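Local atomic coordinates of ubiquitin-like-specific protease 2 (Saccharomyces cerevisiae, PDB entry 5LNB), a protein that acts as a cysteine protease that removes SUMO from modified proteins, a desumoylating enzyme of the C48 peptidase family, seen here as its catalytic domain. Residues F19-Y25 against L275-I280; F56-Y61 against L268-L272; Y121-S125 against D165-H171. All coordinates share one frame; numbering follows the deposited sequence.

Contact 1 of 3, residues F19-Y25 against L275-I280; sequences FKPSLCY and LQLNYI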
loop_
_atom_site.group_PDB
_atom_site.type_symbol
_atom_site.label_atom_id
_atom_site.label_comp_id
_atom_site.label_asym_id
_atom_site.label_seq_id
_atom_site.Cartn_x
_atom_site.Cartn_y
_atom_site.Cartn_z
ATOM N N PHE A 19 -16.596 17.723 7.992
ATOM C CA PHE A 19 -15.171 17.408 8.100
ATOM C C PHE A 19 -14.415 18.622 7.559
ATOM O O PHE A 19 -13.769 18.568 6.512
ATOM C CB PHE A 19 -14.821 16.137 7.339
ATOM C CG PHE A 19 -13.439 15.612 7.623
ATOM C CD1 PHE A 19 -13.184 14.876 8.768
ATOM C CD2 PHE A 19 -12.401 15.826 6.731
ATOM C CE1 PHE A 19 -11.919 14.378 9.028
ATOM C CE2 PHE A 19 -11.128 15.327 6.983
ATOM C CZ PHE A 19 -10.886 14.605 8.133
ATOM N N LYS A 20 -14.514 19.728 8.295
ATOM C CA LYS A 20 -14.147 21.035 7.821
ATOM C C LYS A 20 -13.554 21.795 9.004
ATOM O O LYS A 20 -14.185 21.856 10.072
ATOM C CB LYS A 20 -15.376 21.760 7.263
ATOM C CG LYS A 20 -15.089 22.812 6.219
ATOM C CD LYS A 20 -16.384 23.496 5.792
ATOM C CE LYS A 20 -16.159 24.960 5.408
ATOM N NZ LYS A 20 -17.442 25.660 5.096
ATOM N N PRO A 21 -12.349 22.366 8.867
ATOM C CA PRO A 21 -11.555 22.365 7.633
ATOM C C PRO A 21 -11.004 20.988 7.244
ATOM O O PRO A 21 -11.055 20.026 8.019
ATOM C CB PRO A 21 -10.410 23.320 7.962
ATOM C CG PRO A 21 -10.259 23.215 9.443
ATOM C CD PRO A 21 -11.646 23.035 9.977
ATOM N N SER A 22 -10.475 20.900 6.029
ATOM C CA SER A 22 -9.847 19.663 5.600
ATOM C C SER A 22 -8.625 19.370 6.459
ATOM O O SER A 22 -7.904 20.279 6.876
ATOM C CB SER A 22 -9.451 19.754 4.129
ATOM O OG SER A 22 -10.563 20.125 3.338
ATOM N N LEU A 23 -8.402 18.091 6.735
ATOM C CA LEU A 23 -7.197 17.684 7.441
ATOM C C LEU A 23 -5.969 17.925 6.571
ATOM O O LEU A 23 -5.922 17.518 5.406
ATOM C CB LEU A 23 -7.278 16.209 7.832
ATOM C CG LEU A 23 -5.982 15.575 8.334
ATOM C CD1 LEU A 23 -5.468 16.293 9.585
ATOM C CD2 LEU A 23 -6.202 14.091 8.586
ATOM N N CYS A 24 -4.976 18.589 7.142
ATOM C CA CYS A 24 -3.673 18.760 6.516
ATOM C C CYS A 24 -2.653 18.087 7.428
ATOM O O CYS A 24 -2.414 18.549 8.548
ATOM C CB CYS A 24 -3.359 20.240 6.309
ATOM S SG CYS A 24 -1.872 20.519 5.369
ATOM N N TYR A 25 -2.073 16.986 6.972
ATOM C CA TYR A 25 -1.197 16.182 7.811
ATOM C C TYR A 25 0.220 16.193 7.251
ATOM O O TYR A 25 0.419 15.991 6.047
ATOM C CB TYR A 25 -1.721 14.753 7.929
ATOM C CG TYR A 25 -1.096 13.995 9.068
ATOM C CD1 TYR A 25 0.003 13.160 8.863
ATOM C CD2 TYR A 25 -1.588 14.131 10.356
ATOM C CE1 TYR A 25 0.578 12.472 9.919
ATOM C CE2 TYR A 25 -1.024 13.451 11.409
ATOM C CZ TYR A 25 0.052 12.625 11.188
ATOM O OH TYR A 25 0.596 11.969 12.263
ATOM N N LEU A 275 -7.345 12.890 14.038
ATOM C CA LEU A 275 -6.274 13.699 13.464
ATOM C C LEU A 275 -6.771 15.089 13.082
ATOM O O LEU A 275 -6.029 16.074 13.200
ATOM C CB LEU A 275 -5.670 12.998 12.244
ATOM C CG LEU A 275 -4.857 11.724 12.496
ATOM C CD1 LEU A 275 -4.316 11.162 11.187
ATOM C CD2 LEU A 275 -3.714 11.979 13.475
ATOM N N GLN A 276 -8.021 15.186 12.625
ATOM C CA GLN A 276 -8.581 16.480 12.260
ATOM C C GLN A 276 -8.787 17.346 13.495
ATOM O O GLN A 276 -8.472 18.542 13.491
ATOM C CB GLN A 276 -9.897 16.278 11.517
ATOM C CG GLN A 276 -10.353 17.460 10.700
ATOM C CD GLN A 276 -11.764 17.869 11.038
ATOM O OE1 GLN A 276 -12.378 17.306 11.943
ATOM N NE2 GLN A 276 -12.291 18.851 10.314
ATOM N N LEU A 277 -9.312 16.750 14.567
ATOM C CA LEU A 277 -9.557 17.512 15.783
ATOM C C LEU A 277 -8.263 18.085 16.342
ATOM O O LEU A 277 -8.229 19.235 16.794
ATOM C CB LEU A 277 -10.264 16.631 16.814
ATOM C CG LEU A 277 -11.721 16.344 16.433
ATOM C CD1 LEU A 277 -12.361 15.342 17.389
ATOM C CD2 LEU A 277 -12.520 17.651 16.417
ATOM N N ASN A 278 -7.182 17.307 16.310
ATOM C CA ASN A 278 -5.906 17.855 16.757
ATOM C C ASN A 278 -5.441 18.979 15.836
ATOM O O ASN A 278 -4.940 20.005 16.307
ATOM C CB ASN A 278 -4.861 16.748 16.846
ATOM C CG ASN A 278 -5.248 15.671 17.838
ATOM O OD1 ASN A 278 -6.052 15.903 18.738
ATOM N ND2 ASN A 278 -4.674 14.486 17.678
ATOM N N TYR A 279 -5.612 18.806 14.523
ATOM C CA TYR A 279 -5.258 19.860 13.575
ATOM C C TYR A 279 -6.024 21.144 13.872
ATOM O O TYR A 279 -5.446 22.239 13.884
ATOM C CB TYR A 279 -5.529 19.379 12.152
ATOM C CG TYR A 279 -5.233 20.372 11.051
ATOM C CD1 TYR A 279 -3.955 20.907 10.886
ATOM C CD2 TYR A 279 -6.223 20.748 10.147
ATOM C CE1 TYR A 279 -3.678 21.812 9.864
ATOM C CE2 TYR A 279 -5.959 21.642 9.121
ATOM C CZ TYR A 279 -4.687 22.168 8.983
ATOM O OH TYR A 279 -4.426 23.059 7.967
ATOM N N ILE A 280 -7.333 21.032 14.109
ATOM C CA ILE A 280 -8.115 22.208 14.472
ATOM C C ILE A 280 -7.546 22.856 15.728
ATOM O O ILE A 280 -7.411 24.084 15.807
ATOM C CB ILE A 280 -9.598 21.845 14.657
ATOM C CG1 ILE A 280 -10.245 21.519 13.310
ATOM C CG2 ILE A 280 -10.340 22.985 15.344
ATOM C CD1 ILE A 280 -11.635 20.923 13.447
HETATM O O HOH W 1 -7.147 22.852 5.808
#
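Strand 23-25 crosses helix 275-280 almost at a right angle (87°), their axes coming within 8.0 Å, and L23 meets Q276 where the two backbones are nearest. Q276 ties the helix to the loop before the strand: its NE2 donates to P21 O at 2.9 Å, nearly straight and close to the amide plane. Glutamine suits the place because its flat amide can donate in plane and offer a face to a ring. With chi1 at -161°, Q276 CG is sent out over the F19 ring, toward the rim of its face and 4.1 Å from the centroid; the chain then bends at chi2 (-127°), which lays the amide nearly parallel to the ring. K273, in the same helix, is hydrogen-bonded to OE1. Y279 spreads its ring against the strand backbone, C24 O over one face, and its OH touches C24 CB at 3.4 Å. L23 packs CD2 on L275 CB at 3.9 Å and CD1 on Y279 CB. L275 CD2 touches Y25 CE2 at 3.7 Å. P21, which follows a cis peptide bond, rests CD on I280 CG1. Strand 23-26 pairs antiparallel with 32-35, and this hairpin, with the loop before it, packs across helix 264-285.

Contact 2 of 3, residues F56-Y61 against L268-L272; sequences FFTKFY and LRHTL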
loop_
_atom_site.group_PDB
_atom_site.type_symbol
_atom_site.label_atom_id
_atom_site.label_comp_id
_atom_site.label_asym_id
_atom_site.label_seq_id
_atom_site.Cartn_x
_atom_site.Cartn_y
_atom_site.Cartn_z
ATOM N N PHE A 56 -3.271 8.026 1.741
ATOM C CA PHE A 56 -2.955 8.595 3.044
ATOM C C PHE A 56 -2.644 7.506 4.062
ATOM O O PHE A 56 -1.643 7.580 4.784
ATOM C CB PHE A 56 -4.092 9.467 3.561
ATOM C CG PHE A 56 -3.871 9.922 4.973
ATOM C CD1 PHE A 56 -2.972 10.933 5.249
ATOM C CD2 PHE A 56 -4.524 9.309 6.028
ATOM C CE1 PHE A 56 -2.756 11.354 6.550
ATOM C CE2 PHE A 56 -4.301 9.724 7.329
ATOM C CZ PHE A 56 -3.414 10.747 7.586
ATOM N N PHE A 57 -3.494 6.483 4.142
ATOM C CA PHE A 57 -3.339 5.503 5.208
ATOM C C PHE A 57 -2.199 4.523 4.963
ATOM O O PHE A 57 -1.556 4.086 5.924
ATOM C CB PHE A 57 -4.645 4.753 5.415
ATOM C CG PHE A 57 -5.540 5.400 6.414
ATOM C CD1 PHE A 57 -5.121 5.558 7.730
ATOM C CD2 PHE A 57 -6.801 5.849 6.053
ATOM C CE1 PHE A 57 -5.950 6.159 8.680
ATOM C CE2 PHE A 57 -7.640 6.438 7.003
ATOM C CZ PHE A 57 -7.211 6.589 8.313
ATOM N N THR A 58 -1.917 4.151 3.714
ATOM C CA THR A 58 -0.729 3.335 3.491
ATOM C C THR A 58 0.512 4.093 3.942
ATOM O O THR A 58 1.368 3.544 4.645
ATOM C CB THR A 58 -0.611 2.925 2.018
ATOM O OG1 THR A 58 -0.458 4.093 1.199
ATOM C CG2 THR A 58 -1.846 2.148 1.572
ATOM N N LYS A 59 0.599 5.372 3.581
ATOM C CA LYS A 59 1.656 6.231 4.095
ATOM C C LYS A 59 1.612 6.300 5.617
ATOM O O LYS A 59 2.639 6.155 6.289
ATOM C CB LYS A 59 1.516 7.622 3.487
ATOM C CG LYS A 59 2.557 8.616 3.938
ATOM C CD LYS A 59 3.885 8.334 3.282
ATOM C CE LYS A 59 4.837 9.538 3.411
ATOM N NZ LYS A 59 6.260 9.139 3.220
ATOM N N PHE A 60 0.420 6.511 6.176
ATOM C CA PHE A 60 0.286 6.670 7.619
ATOM C C PHE A 60 0.835 5.455 8.371
ATOM O O PHE A 60 1.644 5.595 9.299
ATOM C CB PHE A 60 -1.183 6.927 7.964
ATOM C CG PHE A 60 -1.422 7.192 9.420
ATOM C CD1 PHE A 60 -1.216 8.458 9.951
ATOM C CD2 PHE A 60 -1.843 6.175 10.260
ATOM C CE1 PHE A 60 -1.434 8.706 11.291
ATOM C CE2 PHE A 60 -2.062 6.419 11.605
ATOM C CZ PHE A 60 -1.860 7.689 12.122
ATOM N N TYR A 61 0.421 4.244 7.978
ATOM C CA TYR A 61 0.819 3.063 8.735
ATOM C C TYR A 61 2.251 2.621 8.458
ATOM O O TYR A 61 2.852 1.950 9.306
ATOM C CB TYR A 61 -0.155 1.915 8.473
ATOM C CG TYR A 61 -1.486 2.172 9.134
ATOM C CD1 TYR A 61 -1.560 2.385 10.509
ATOM C CD2 TYR A 61 -2.660 2.247 8.390
ATOM C CE1 TYR A 61 -2.771 2.653 11.124
ATOM C CE2 TYR A 61 -3.878 2.511 9.000
ATOM C CZ TYR A 61 -3.925 2.711 10.359
ATOM O OH TYR A 61 -5.128 2.960 10.963
ATOM N N LEU A 268 -11.014 3.479 10.990
ATOM C CA LEU A 268 -10.324 4.434 10.131
ATOM C C LEU A 268 -10.962 5.820 10.225
ATOM O O LEU A 268 -10.252 6.830 10.257
ATOM C CB LEU A 268 -10.312 3.935 8.686
ATOM C CG LEU A 268 -9.565 2.626 8.383
ATOM C CD1 LEU A 268 -9.837 2.219 6.949
ATOM C CD2 LEU A 268 -8.047 2.761 8.625
ATOM N N ARG A 269 -12.298 5.888 10.292
ATOM C CA ARG A 269 -12.966 7.180 10.452
ATOM C C ARG A 269 -12.573 7.831 11.766
ATOM O O ARG A 269 -12.260 9.025 11.812
ATOM C CB ARG A 269 -14.484 7.032 10.398
ATOM C CG ARG A 269 -15.067 6.751 9.048
ATOM C CD ARG A 269 -16.529 7.212 9.000
ATOM N NE ARG A 269 -17.264 6.977 10.246
ATOM C CZ ARG A 269 -17.930 5.861 10.536
ATOM N NH1 ARG A 269 -17.945 4.854 9.677
ATOM N NH2 ARG A 269 -18.579 5.750 11.688
ATOM N N HIS A 270 -12.590 7.055 12.852
ATOM C CA HIS A 270 -12.186 7.589 14.147
ATOM C C HIS A 270 -10.754 8.108 14.111
ATOM O O HIS A 270 -10.447 9.134 14.726
ATOM C CB HIS A 270 -12.345 6.523 15.233
ATOM C CG HIS A 270 -12.171 7.055 16.625
ATOM N ND1 HIS A 270 -11.099 6.719 17.426
ATOM C CD2 HIS A 270 -12.927 7.913 17.353
ATOM C CE1 HIS A 270 -11.207 7.339 18.588
ATOM N NE2 HIS A 270 -12.308 8.070 18.569
ATOM N N THR A 271 -9.860 7.411 13.408
ATOM C CA THR A 271 -8.477 7.874 13.333
ATOM C C THR A 271 -8.388 9.214 12.611
ATOM O O THR A 271 -7.775 10.164 13.112
ATOM C CB THR A 271 -7.601 6.836 12.632
ATOM O OG1 THR A 271 -7.584 5.621 13.393
ATOM C CG2 THR A 271 -6.180 7.367 12.473
ATOM N N LEU A 272 -8.989 9.302 11.423
ATOM C CA LEU A 272 -8.968 10.552 10.672
ATOM C C LEU A 272 -9.644 11.666 11.461
ATOM O O LEU A 272 -9.069 12.743 11.661
ATOM C CB LEU A 272 -9.649 10.350 9.319
ATOM C CG LEU A 272 -8.765 9.848 8.190
ATOM C CD1 LEU A 272 -9.576 9.717 6.904
ATOM C CD2 LEU A 272 -7.585 10.810 7.996
HETATM O O HOH W 2 -5.213 3.565 13.399
#
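F57 and L268 form the CH-pi part of the contact: the CD2 methyl of L268 stands over the centre of the F57 ring, 3.9 Å from its centroid and only 7° off the ring normal. F56 CD2 lies over the opposite face, so the F57 ring is sandwiched; a flat ring suits the place because both its faces can be packed at once. Apolar packing follows. L272 CD2 touches F56 CE2 at 3.5 Å, while L272 CG, at 3.6 Å from F57 CZ, and CD1 lie against F57. In the plane of the F57 ring, the T271 methyl approaches CE1. It can do so because CG2 is anti to the backbone N, while OG1 (chi1 -63°) is hydrogen-bonded to N267 O, one turn earlier. Polar contact is indirect: a water sits 2.5 Å from Y61 OH, in the tyrosine ring plane, and 3.1 Å from T271 OG1. Y61 OH also touches L268 CD2 at 3.7 Å. Large side chains, above all phenylalanines, bridge segment axes that stay 12.7 Å apart and are inclined at 76°. Helix 215-228 packs on F57 and Y61 through I220, strand 32-35 meets F56 through Y33 and I35, and L43 touches L272.

Contact 3 of 3, residues Y121-S125 against D165-H171; sequences YHWFS and DSLRQTH. With ACT (acetate ion), chain B.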
loop_
_atom_site.group_PDB
_atom_site.type_symbol
_atom_site.label_atom_id
_atom_site.label_comp_id
_atom_site.label_asym_id
_atom_site.label_seq_id
_atom_site.Cartn_x
_atom_site.Cartn_y
_atom_site.Cartn_z
ATOM N N TYR A 121 -12.333 -0.210 -9.997
ATOM C CA TYR A 121 -12.922 -0.101 -8.665
ATOM C C TYR A 121 -12.617 -1.296 -7.774
ATOM O O TYR A 121 -13.246 -1.452 -6.721
ATOM C CB TYR A 121 -14.436 0.114 -8.749
ATOM C CG TYR A 121 -14.784 1.486 -9.261
ATOM C CD1 TYR A 121 -14.896 2.567 -8.387
ATOM C CD2 TYR A 121 -14.972 1.715 -10.617
ATOM C CE1 TYR A 121 -15.204 3.835 -8.844
ATOM C CE2 TYR A 121 -15.277 2.984 -11.088
ATOM C CZ TYR A 121 -15.392 4.042 -10.193
ATOM O OH TYR A 121 -15.688 5.310 -10.654
ATOM N N HIS A 122 -11.664 -2.135 -8.158
ATOM C CA HIS A 122 -11.205 -3.257 -7.355
ATOM C C HIS A 122 -9.808 -2.931 -6.847
ATOM O O HIS A 122 -8.872 -2.810 -7.642
ATOM C CB HIS A 122 -11.200 -4.547 -8.177
ATOM C CG HIS A 122 -10.617 -5.728 -7.458
ATOM N ND1 HIS A 122 -10.294 -6.906 -8.103
ATOM C CD2 HIS A 122 -10.313 -5.920 -6.150
ATOM C CE1 HIS A 122 -9.808 -7.768 -7.226
ATOM N NE2 HIS A 122 -9.808 -7.195 -6.034
ATOM N N TRP A 123 -9.675 -2.795 -5.527
ATOM C CA TRP A 123 -8.390 -2.584 -4.875
ATOM C C TRP A 123 -7.742 -3.912 -4.499
ATOM O O TRP A 123 -8.391 -4.789 -3.920
ATOM C CB TRP A 123 -8.553 -1.757 -3.599
ATOM C CG TRP A 123 -8.712 -0.271 -3.758
ATOM C CD1 TRP A 123 -9.854 0.461 -3.549
ATOM C CD2 TRP A 123 -7.685 0.672 -4.096
ATOM N NE1 TRP A 123 -9.605 1.802 -3.768
ATOM C CE2 TRP A 123 -8.281 1.957 -4.099
ATOM C CE3 TRP A 123 -6.326 0.555 -4.419
ATOM C CZ2 TRP A 123 -7.559 3.117 -4.399
ATOM C CZ3 TRP A 123 -5.612 1.700 -4.719
ATOM C CH2 TRP A 123 -6.233 2.970 -4.708
ATOM N N PHE A 124 -6.459 -4.049 -4.810
ATOM C CA PHE A 124 -5.607 -5.039 -4.163
ATOM C C PHE A 124 -4.198 -4.453 -4.161
ATOM O O PHE A 124 -4.002 -3.290 -4.523
ATOM C CB PHE A 124 -5.732 -6.422 -4.833
ATOM C CG PHE A 124 -5.257 -6.474 -6.266
ATOM C CD1 PHE A 124 -3.966 -6.885 -6.571
ATOM C CD2 PHE A 124 -6.113 -6.151 -7.308
ATOM C CE1 PHE A 124 -3.528 -6.950 -7.892
ATOM C CE2 PHE A 124 -5.682 -6.215 -8.635
ATOM C CZ PHE A 124 -4.390 -6.610 -8.924
ATOM N N SER A 125 -3.212 -5.235 -3.727
ATOM C CA SER A 125 -1.884 -4.661 -3.545
ATOM C C SER A 125 -0.808 -5.732 -3.680
ATOM O O SER A 125 -1.063 -6.929 -3.521
ATOM C CB SER A 125 -1.779 -3.967 -2.183
ATOM O OG SER A 125 -0.512 -3.369 -1.992
ATOM N N ASP A 165 -5.158 -10.080 -2.044
ATOM C CA ASP A 165 -6.445 -9.595 -2.520
ATOM C C ASP A 165 -7.525 -10.195 -1.633
ATOM O O ASP A 165 -7.546 -11.410 -1.426
ATOM C CB ASP A 165 -6.656 -10.005 -3.985
ATOM C CG ASP A 165 -7.955 -9.482 -4.578
ATOM O OD1 ASP A 165 -8.705 -8.745 -3.899
ATOM O OD2 ASP A 165 -8.216 -9.808 -5.754
ATOM N N SER A 166 -8.413 -9.350 -1.111
ATOM C CA SER A 166 -9.504 -9.853 -0.293
ATOM C C SER A 166 -10.543 -10.596 -1.119
ATOM O O SER A 166 -11.324 -11.363 -0.550
ATOM C CB SER A 166 -10.164 -8.710 0.485
ATOM O OG SER A 166 -10.548 -7.666 -0.389
ATOM N N LEU A 167 -10.579 -10.395 -2.436
ATOM C CA LEU A 167 -11.433 -11.216 -3.287
ATOM C C LEU A 167 -10.710 -12.510 -3.662
ATOM O O LEU A 167 -9.484 -12.627 -3.545
ATOM C CB LEU A 167 -11.856 -10.454 -4.546
ATOM C CG LEU A 167 -12.595 -9.131 -4.277
ATOM C CD1 LEU A 167 -13.053 -8.463 -5.571
ATOM C CD2 LEU A 167 -13.784 -9.330 -3.317
ATOM N N ARG A 168 -11.486 -13.495 -4.119
ATOM C CA ARG A 168 -10.936 -14.813 -4.441
ATOM C C ARG A 168 -10.429 -14.814 -5.885
ATOM O O ARG A 168 -11.040 -15.366 -6.802
ATOM C CB ARG A 168 -11.981 -15.896 -4.189
ATOM C CG ARG A 168 -12.262 -16.116 -2.699
ATOM C CD ARG A 168 -13.389 -17.103 -2.466
ATOM N NE ARG A 168 -13.070 -18.421 -3.009
ATOM C CZ ARG A 168 -12.766 -19.487 -2.274
ATOM N NH1 ARG A 168 -12.747 -19.403 -0.949
ATOM N NH2 ARG A 168 -12.491 -20.644 -2.864
ATOM N N GLN A 169 -9.270 -14.187 -6.077
ATOM C CA GLN A 169 -8.720 -13.967 -7.407
ATOM C C GLN A 169 -7.200 -14.011 -7.361
ATOM O O GLN A 169 -6.578 -13.654 -6.356
ATOM C CB GLN A 169 -9.142 -12.615 -7.993
ATOM C CG GLN A 169 -10.630 -12.403 -8.140
ATOM C CD GLN A 169 -10.965 -11.062 -8.776
ATOM O OE1 GLN A 169 -10.100 -10.384 -9.336
ATOM N NE2 GLN A 169 -12.225 -10.671 -8.684
ATOM N N THR A 170 -6.616 -14.414 -8.485
ATOM C CA THR A 170 -5.184 -14.377 -8.722
ATOM C C THR A 170 -4.916 -13.397 -9.862
ATOM O O THR A 170 -5.790 -13.148 -10.698
ATOM C CB THR A 170 -4.651 -15.773 -9.056
ATOM O OG1 THR A 170 -5.244 -16.224 -10.279
ATOM C CG2 THR A 170 -5.010 -16.764 -7.936
ATOM N N HIS A 171 -3.711 -12.833 -9.898
ATOM C CA HIS A 171 -3.489 -11.622 -10.683
ATOM C C HIS A 171 -2.257 -11.725 -11.566
ATOM O O HIS A 171 -1.510 -10.765 -11.736
ATOM C CB HIS A 171 -3.401 -10.410 -9.763
ATOM C CG HIS A 171 -4.655 -10.172 -8.991
ATOM N ND1 HIS A 171 -5.833 -9.785 -9.593
ATOM C CD2 HIS A 171 -4.930 -10.299 -7.672
ATOM C CE1 HIS A 171 -6.774 -9.664 -8.676
ATOM N NE2 HIS A 171 -6.253 -9.967 -7.501
HETATM C C ACT B . -11.075 4.164 -10.473
HETATM O O ACT B . -11.295 2.922 -10.513
HETATM O OXT ACT B . -9.960 4.545 -10.046
HETATM C CH3 ACT B . -12.086 5.178 -10.920
HETATM O O HOH W 3 -8.136 -6.281 -1.429
#
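H122 turns its imidazole edge-on to the carboxylate of D165, with 38° between the planes. H122 NE2 donates to D165 OD1 at 2.9 Å, nearly straight, on the syn side but tilted out of the carboxylate plane. L167 N comes from above that plane, on the face opposite H122, and gives D165 OD1 a second bond of 2.9 Å, closing an Asx turn. D165 OD2 is met on its anti side, again tilted out of the plane, by H171 NE2 at 2.6 Å, so two histidines share one acid. H122 and D165, with C215 touching H122, are consistent with the His-Asp-Cys catalytic triad of C48 proteases. L167 CD1 lies over one face of the H122 ring, 3.7 Å from the centroid, and F124 CD2 over the other, while Q169 OE1 comes to the edge, 3.4 Å from H122 CE1. F124 has CG between the backbone N and the carbonyl carbon (chi1 64°), which lays its ring flat over that of H171, a face-to-face stack with planes 6° apart and centroids at 3.6 Å. E174, in the helix 172-190 that H171 N-caps by position, has OE1 hydrogen-bonded to H171 ND1, which further limits rotation of that imidazole.

Overall arrangement
Contacts 1 and 2 are neighbours on one long helix, 264-285, their centres 13 Å apart, and meet in shared apolar packing: L23 CD2 touches L272 CD2 at 3.6 Å. Contact 3 joins a strand of the central sheet to the loop after strand 159-164 and carries the probable active-site histidine and aspartate. Its centre is 20 Å from that of contact 2 and 31 Å from that of contact 1. Helix 215-228, which holds C215, touches both contact 2, through I220, and contact 3, through I223 on S125. An acetate, probably from the crystallisation liquor, lies over one face of the Y121 ring, accepts a weak bond from Y121 N and is hydrogen-bonded to N118.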